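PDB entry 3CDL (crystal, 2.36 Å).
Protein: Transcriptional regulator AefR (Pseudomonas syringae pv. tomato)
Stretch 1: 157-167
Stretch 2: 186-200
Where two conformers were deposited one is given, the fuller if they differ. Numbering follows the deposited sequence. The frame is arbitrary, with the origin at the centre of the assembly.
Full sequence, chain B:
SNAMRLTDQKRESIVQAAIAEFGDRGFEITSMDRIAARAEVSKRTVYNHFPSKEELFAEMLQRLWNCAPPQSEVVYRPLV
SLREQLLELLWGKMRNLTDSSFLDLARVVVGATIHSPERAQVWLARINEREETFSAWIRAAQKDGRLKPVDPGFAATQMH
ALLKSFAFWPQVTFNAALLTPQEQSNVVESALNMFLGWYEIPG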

# COMPACT_ATOMS: atom_id res chain seq x y z
N THR B 157 -3.26 -12.50 -3.99
CA THR B 157 -2.56 -11.35 -3.41
C THR B 157 -1.42 -10.85 -4.29
O THR B 157 -1.31 -9.67 -4.55
CB THR B 157 -2.11 -11.67 -1.97
OG1 THR B 157 -3.27 -12.11 -1.24
CG2 THR B 157 -1.46 -10.44 -1.28
N GLN B 158 -0.61 -11.79 -4.76
CA GLN B 158 0.46 -11.53 -5.71
C GLN B 158 -0.13 -10.96 -6.99
O GLN B 158 0.32 -9.91 -7.50
CB GLN B 158 1.20 -12.83 -6.01
CG GLN B 158 1.85 -13.47 -4.78
CD GLN B 158 2.53 -14.77 -5.11
OE1 GLN B 158 3.73 -14.89 -4.95
NE2 GLN B 158 1.78 -15.76 -5.59
N MSE B 159 -1.18 -11.62 -7.48
CA MSE B 159 -1.90 -11.18 -8.67
C MSE B 159 -2.26 -9.70 -8.53
O MSE B 159 -1.95 -8.89 -9.39
CB MSE B 159 -3.17 -12.02 -8.85
CG MSE B 159 -3.44 -12.50 -10.27
SE MSE B 159 -5.24 -13.23 -10.56
CE MSE B 159 -4.78 -14.91 -11.39
N HIS B 160 -2.93 -9.38 -7.43
CA HIS B 160 -3.40 -8.03 -7.12
C HIS B 160 -2.28 -7.02 -6.91
O HIS B 160 -2.38 -5.89 -7.40
CB HIS B 160 -4.32 -8.05 -5.90
CG HIS B 160 -5.74 -8.32 -6.25
ND1 HIS B 160 -6.39 -9.49 -5.90
CD2 HIS B 160 -6.65 -7.59 -6.95
CE1 HIS B 160 -7.64 -9.46 -6.35
NE2 HIS B 160 -7.82 -8.32 -6.99
N ALA B 161 -1.23 -7.46 -6.21
CA ALA B 161 0.01 -6.71 -5.99
C ALA B 161 0.69 -6.28 -7.27
O ALA B 161 1.26 -5.20 -7.36
CB ALA B 161 1.00 -7.56 -5.15
N LEU B 162 0.67 -7.14 -8.27
CA LEU B 162 1.33 -6.82 -9.54
C LEU B 162 0.66 -5.64 -10.26
O LEU B 162 1.32 -5.00 -11.04
CB LEU B 162 1.42 -8.07 -10.43
CG LEU B 162 2.72 -8.92 -10.46
CD1 LEU B 162 3.89 -8.35 -9.63
CD2 LEU B 162 2.49 -10.43 -10.18
N LEU B 163 -0.61 -5.36 -9.95
CA LEU B 163 -1.40 -4.24 -10.51
C LEU B 163 -1.45 -3.04 -9.58
O LEU B 163 -1.21 -1.91 -9.98
CB LEU B 163 -2.84 -4.70 -10.79
CG LEU B 163 -3.26 -5.24 -12.17
CD1 LEU B 163 -2.34 -6.30 -12.70
CD2 LEU B 163 -4.73 -5.74 -12.19
N LYS B 164 -1.75 -3.30 -8.31
CA LYS B 164 -1.92 -2.27 -7.31
C LYS B 164 -0.64 -1.49 -7.10
O LYS B 164 -0.68 -0.34 -6.78
CB LYS B 164 -2.38 -2.90 -6.00
CG LYS B 164 -3.91 -3.02 -5.80
CD LYS B 164 -4.33 -4.40 -5.23
CE LYS B 164 -5.12 -4.27 -3.94
NZ LYS B 164 -4.20 -3.74 -2.89
N SER B 165 0.51 -2.12 -7.33
CA SER B 165 1.81 -1.50 -7.02
C SER B 165 2.12 -0.36 -7.98
O SER B 165 2.96 0.50 -7.69
CB SER B 165 2.93 -2.54 -7.01
OG SER B 165 3.09 -3.14 -8.29
N PHE B 166 1.41 -0.35 -9.10
CA PHE B 166 1.49 0.70 -10.13
C PHE B 166 0.23 1.56 -10.19
O PHE B 166 0.30 2.77 -10.43
CB PHE B 166 1.72 0.10 -11.53
CG PHE B 166 3.01 -0.66 -11.67
CD1 PHE B 166 4.23 0.03 -11.74
CD2 PHE B 166 3.02 -2.06 -11.70
CE1 PHE B 166 5.43 -0.66 -11.86
CE2 PHE B 166 4.21 -2.76 -11.82
CZ PHE B 166 5.41 -2.06 -11.89
N ALA B 167 -0.92 0.92 -10.02
CA ALA B 167 -2.18 1.58 -10.30
C ALA B 167 -3.01 1.85 -9.04
O ALA B 167 -4.16 2.33 -9.13
CB ALA B 167 -2.95 0.79 -11.33
N ASN B 186 0.82 -2.58 -20.31
CA ASN B 186 2.16 -2.90 -19.87
C ASN B 186 2.14 -3.66 -18.54
O ASN B 186 2.72 -4.75 -18.42
CB ASN B 186 2.91 -1.61 -19.64
CG ASN B 186 4.26 -1.65 -20.22
OD1 ASN B 186 5.18 -2.26 -19.65
ND2 ASN B 186 4.41 -0.99 -21.39
N VAL B 187 1.47 -3.07 -17.54
CA VAL B 187 1.50 -3.67 -16.23
C VAL B 187 0.65 -4.93 -16.23
O VAL B 187 1.07 -5.98 -15.71
CB VAL B 187 1.25 -2.66 -15.02
CG1 VAL B 187 1.93 -1.32 -15.25
CG2 VAL B 187 -0.19 -2.48 -14.72
N VAL B 188 -0.50 -4.88 -16.89
CA VAL B 188 -1.35 -6.07 -16.97
C VAL B 188 -0.59 -7.24 -17.59
O VAL B 188 -0.51 -8.34 -17.02
CB VAL B 188 -2.62 -5.82 -17.81
CG1 VAL B 188 -3.38 -7.11 -17.98
CG2 VAL B 188 -3.49 -4.79 -17.16
N GLU B 189 -0.02 -6.97 -18.76
CA GLU B 189 0.70 -7.94 -19.57
C GLU B 189 1.81 -8.65 -18.79
O GLU B 189 1.81 -9.88 -18.75
CB GLU B 189 1.28 -7.25 -20.79
CG GLU B 189 1.23 -8.07 -22.04
CD GLU B 189 -0.00 -7.79 -22.88
OE1 GLU B 189 -0.07 -6.71 -23.52
OE2 GLU B 189 -0.89 -8.66 -22.92
N SER B 190 2.73 -7.90 -18.16
CA SER B 190 3.76 -8.56 -17.35
C SER B 190 3.22 -9.26 -16.14
O SER B 190 3.74 -10.30 -15.76
CB SER B 190 4.95 -7.68 -16.94
OG SER B 190 4.53 -6.37 -16.67
N ALA B 191 2.16 -8.72 -15.53
CA ALA B 191 1.52 -9.39 -14.40
C ALA B 191 1.09 -10.76 -14.84
O ALA B 191 1.53 -11.75 -14.25
CB ALA B 191 0.34 -8.60 -13.87
N LEU B 192 0.29 -10.80 -15.92
CA LEU B 192 -0.18 -12.01 -16.60
C LEU B 192 0.96 -12.99 -16.87
O LEU B 192 0.91 -14.15 -16.44
CB LEU B 192 -0.82 -11.63 -17.95
CG LEU B 192 -1.95 -12.41 -18.66
CD1 LEU B 192 -1.88 -12.23 -20.19
CD2 LEU B 192 -1.97 -13.86 -18.34
N ASN B 193 1.97 -12.50 -17.59
CA ASN B 193 3.13 -13.29 -18.00
C ASN B 193 3.89 -13.83 -16.80
O ASN B 193 4.30 -14.99 -16.78
CB ASN B 193 4.08 -12.44 -18.86
CG ASN B 193 3.62 -12.36 -20.31
OD1 ASN B 193 3.12 -13.34 -20.86
ND2 ASN B 193 3.79 -11.19 -20.93
N MSE B 194 4.07 -12.99 -15.80
CA MSE B 194 4.76 -13.41 -14.60
C MSE B 194 3.92 -14.44 -13.87
O MSE B 194 4.43 -15.48 -13.48
CB MSE B 194 5.04 -12.21 -13.70
CG MSE B 194 5.73 -12.59 -12.42
SE MSE B 194 6.66 -11.11 -11.65
CE MSE B 194 6.74 -10.01 -13.27
N PHE B 195 2.64 -14.15 -13.71
CA PHE B 195 1.75 -15.00 -12.93
C PHE B 195 1.66 -16.37 -13.59
O PHE B 195 1.99 -17.39 -12.97
CB PHE B 195 0.35 -14.38 -12.71
CG PHE B 195 -0.52 -15.19 -11.78
CD1 PHE B 195 -0.41 -15.05 -10.39
CD2 PHE B 195 -1.39 -16.17 -12.28
CE1 PHE B 195 -1.18 -15.83 -9.52
CE2 PHE B 195 -2.16 -16.96 -11.42
CZ PHE B 195 -2.06 -16.79 -10.04
N LEU B 196 1.24 -16.38 -14.85
CA LEU B 196 0.99 -17.66 -15.50
C LEU B 196 2.27 -18.43 -15.73
O LEU B 196 2.28 -19.67 -15.63
CB LEU B 196 0.20 -17.49 -16.81
CG LEU B 196 -1.30 -17.46 -16.57
CD1 LEU B 196 -2.03 -17.39 -17.88
CD2 LEU B 196 -1.73 -18.68 -15.78
N GLY B 197 3.35 -17.67 -16.02
CA GLY B 197 4.71 -18.20 -16.09
C GLY B 197 5.01 -19.18 -14.97
O GLY B 197 5.53 -20.28 -15.23
N TRP B 198 4.68 -18.79 -13.74
CA TRP B 198 4.99 -19.60 -12.55
C TRP B 198 3.91 -20.61 -12.20
O TRP B 198 4.21 -21.75 -11.87
CB TRP B 198 5.31 -18.70 -11.33
CG TRP B 198 5.54 -19.51 -10.08
CD1 TRP B 198 4.73 -19.54 -8.98
CD2 TRP B 198 6.61 -20.43 -9.81
NE1 TRP B 198 5.23 -20.42 -8.04
CE2 TRP B 198 6.39 -20.98 -8.53
CE3 TRP B 198 7.74 -20.86 -10.54
CZ2 TRP B 198 7.25 -21.93 -7.94
CZ3 TRP B 198 8.60 -21.81 -9.96
CH2 TRP B 198 8.35 -22.33 -8.67
N TYR B 199 2.65 -20.21 -12.27
CA TYR B 199 1.56 -21.06 -11.78
C TYR B 199 0.91 -22.02 -12.77
O TYR B 199 0.35 -23.06 -12.36
CB TYR B 199 0.50 -20.22 -11.12
CG TYR B 199 0.92 -19.75 -9.76
CD1 TYR B 199 1.14 -20.64 -8.71
CD2 TYR B 199 1.09 -18.39 -9.52
CE1 TYR B 199 1.52 -20.18 -7.47
CE2 TYR B 199 1.46 -17.93 -8.27
CZ TYR B 199 1.68 -18.81 -7.26
OH TYR B 199 2.06 -18.30 -6.04
N GLU B 200 0.97 -21.70 -14.05
CA GLU B 200 0.34 -22.57 -15.03
C GLU B 200 0.99 -23.97 -15.14
O GLU B 200 2.22 -24.08 -15.27
CB GLU B 200 0.28 -21.90 -16.39
CG GLU B 200 -0.55 -22.66 -17.39
CD GLU B 200 -0.86 -21.86 -18.64
OE1 GLU B 200 -0.26 -20.77 -18.82
OE2 GLU B 200 -1.70 -22.34 -19.45

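Antiparallel helix pairs often come close where one of them carries a small side chain, and this pair from the regulator AefR illustrates the principle. Both stretches are helical, the second up to Y199, and their axes run at 158° to one another, approaching to 9.3 Å. The backbones come nearest at L162 and A191, whose CA atoms lie 5.5 Å apart; at M159 and F195 the CA–CA distance is already 6.8 Å.

A191 suits this place: its side chain is a single methyl, packed against the first helix. A191 CB sits 3.6 Å from L162 CB and 3.7 Å from L163 CD1, so two leucines share one small, buried neighbour. The CA-to-CB bond of L163 points sideways relative to the second helix, yet the end of its side chain comes nearer. L162 CD1 also reaches M194 SE, at a looser 4.4 Å.

Aromatic rings fill the wider spaces to each side of this point. Toward the start of stretch 1, the selenomethionine M159 lays its terminal methyl over one face of F195, with CE 3.7 Å from the ring centroid. Toward its end, F166 CD2 meets V187 CG1 at 3.8 Å, an oblique, off-centre contact.

One polar link joins the helices: Q158 NE2 donates a hydrogen bond to Y199 OH (2.6 Å), while Q158 OE1 is satisfied elsewhere in the structure. The contact, burying 530 Å² in all, is otherwise apolar.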